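Local coordinates for regulatory protein BlaR1 (Bacillus licheniformis, PDB 1NRF) that probably senses beta-lactam antibiotics outside the cell through its C-terminal domain and signals their presence across the membrane to the cytoplasm, at residues Phe175-Ser178 against Asn179-Val183. Numbering follows the deposited sequence.
Sequences FKQS and NIETV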
loop_
_atom_site.group_PDB
_atom_site.type_symbol
_atom_site.label_atom_id
_atom_site.label_comp_id
_atom_site.label_asym_id
_atom_site.label_seq_id
_atom_site.Cartn_x
_atom_site.Cartn_y
_atom_site.Cartn_z
ATOM N N PHE A 175 6.367 -16.237 6.139
ATOM C CA PHE A 175 6.483 -16.593 4.733
ATOM C C PHE A 175 7.970 -16.810 4.490
ATOM O O PHE A 175 8.790 -16.428 5.318
ATOM C CB PHE A 175 5.971 -15.457 3.838
ATOM C CG PHE A 175 4.470 -15.322 3.818
ATOM C CD1 PHE A 175 3.669 -16.403 3.464
ATOM C CD2 PHE A 175 3.858 -14.113 4.153
ATOM C CE1 PHE A 175 2.280 -16.289 3.442
ATOM C CE2 PHE A 175 2.478 -13.985 4.136
ATOM C CZ PHE A 175 1.682 -15.078 3.779
ATOM N N LYS A 176 8.327 -17.424 3.369
ATOM C CA LYS A 176 9.740 -17.646 3.090
ATOM C C LYS A 176 10.464 -16.298 3.189
ATOM O O LYS A 176 10.063 -15.308 2.564
ATOM C CB LYS A 176 9.925 -18.281 1.702
ATOM C CG LYS A 176 9.420 -19.728 1.615
ATOM C CD LYS A 176 9.593 -20.332 0.215
ATOM C CE LYS A 176 8.642 -19.703 -0.807
ATOM N NZ LYS A 176 8.882 -20.158 -2.223
ATOM N N GLN A 177 11.508 -16.264 4.012
ATOM C CA GLN A 177 12.297 -15.060 4.234
ATOM C C GLN A 177 12.673 -14.382 2.916
ATOM O O GLN A 177 12.675 -13.154 2.809
ATOM C CB GLN A 177 13.552 -15.428 5.023
ATOM C CG GLN A 177 14.616 -14.357 5.062
ATOM C CD GLN A 177 16.002 -14.939 5.280
ATOM O OE1 GLN A 177 16.321 -15.436 6.366
ATOM N NE2 GLN A 177 16.833 -14.893 4.237
ATOM N N SER A 178 12.968 -15.200 1.911
ATOM C CA SER A 178 13.348 -14.721 0.590
ATOM C C SER A 178 12.294 -13.874 -0.126
ATOM O O SER A 178 12.621 -12.869 -0.755
ATOM C CB SER A 178 13.717 -15.912 -0.298
ATOM O OG SER A 178 13.996 -15.502 -1.626
ATOM N N ASN A 179 11.033 -14.279 -0.043
ATOM C CA ASN A 179 9.971 -13.541 -0.714
ATOM C C ASN A 179 9.677 -12.196 -0.055
ATOM O O ASN A 179 9.385 -11.215 -0.744
ATOM C CB ASN A 179 8.714 -14.399 -0.780
ATOM C CG ASN A 179 8.960 -15.716 -1.492
ATOM O OD1 ASN A 179 9.708 -15.772 -2.462
ATOM N ND2 ASN A 179 8.325 -16.779 -1.021
ATOM N N ILE A 180 9.757 -12.154 1.274
ATOM C CA ILE A 180 9.536 -10.921 2.028
ATOM C C ILE A 180 10.540 -9.886 1.519
ATOM O O ILE A 180 10.179 -8.759 1.180
ATOM C CB ILE A 180 9.803 -11.122 3.552
ATOM C CG1 ILE A 180 8.844 -12.162 4.140
ATOM C CG2 ILE A 180 9.688 -9.788 4.277
ATOM C CD1 ILE A 180 7.388 -11.738 4.131
ATOM N N GLU A 181 11.808 -10.290 1.487
ATOM C CA GLU A 181 12.898 -9.432 1.029
ATOM C C GLU A 181 12.659 -8.955 -0.396
ATOM O O GLU A 181 12.986 -7.815 -0.735
ATOM C CB GLU A 181 14.230 -10.188 1.099
ATOM C CG GLU A 181 14.965 -10.040 2.414
ATOM C CD GLU A 181 16.064 -11.087 2.590
ATOM O OE1 GLU A 181 16.810 -11.353 1.616
ATOM O OE2 GLU A 181 16.186 -11.635 3.710
ATOM N N THR A 182 12.091 -9.835 -1.222
ATOM C CA THR A 182 11.800 -9.509 -2.613
ATOM C C THR A 182 10.724 -8.432 -2.714
ATOM O O THR A 182 10.860 -7.486 -3.485
ATOM C CB THR A 182 11.325 -10.752 -3.395
ATOM O OG1 THR A 182 12.264 -11.822 -3.223
ATOM C CG2 THR A 182 11.213 -10.424 -4.874
ATOM N N VAL A 183 9.652 -8.579 -1.940
ATOM C CA VAL A 183 8.576 -7.589 -1.955
ATOM C C VAL A 183 9.077 -6.284 -1.349
ATOM O O VAL A 183 8.636 -5.196 -1.739
ATOM C CB VAL A 183 7.337 -8.071 -1.160
ATOM C CG1 VAL A 183 6.339 -6.938 -1.016
ATOM C CG2 VAL A 183 6.689 -9.251 -1.880
#
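From Lys-176, the N-cap residue, the chain winds into the first turns of helix 177-187: Lys-176 O accepts the amide N of Asn-179 at 3.0 Å and, weakly, that of Ile-180, while Glu-181 N bonds almost straight to Gln-177 O (N-H...O 170°). The i to i+3 bond of Asn-179 is bent at its hydrogen, whereas i to i+4 bonding starts weakly at Ile-180 and continues with Glu-181 and Thr-182. Ser-178 O takes two bonds from one residue, from Thr-182 N at 3.1 Å and from Thr-182 OG1 at 2.7 Å, which arrive from opposite faces of its plane. Threonine suits this place because its hydroxyl, lying beside its own backbone N (chi1 -52°), can reach back to the preceding turn and be satisfied although the residue is buried. Asn-179 also folds back toward the helix start, and its ND2 lies 3.5 Å from Lys-176 CB. Its buried amide supplies an N-H for Glu-75 of helix 66-76, whose OE2 accepts both Asn-179 ND2 and the backbone N of Lys-176, tying the cap to that helix. On the exposed flank Gln-177 and Glu-181 run side by side, with Gln-177 NE2 3.4 Å from Glu-181 OE2; long polar chains fit a surface open to solvent. Ile-180 brings CD1 to within 4.0 Å of Phe-175 CB, at the ring's edge; both ends suit apolar residues, since Phe-175 also packs on Leu-71 and Ile-180 on Phe-168. This pairing of Phe-175 before the N-cap with Ile-180 in the first turn is a hydrophobic staple, here at the start of a helix packed against helix 66-76 in the penicillin-binding transpeptidase fold, away from the presumed acylation site.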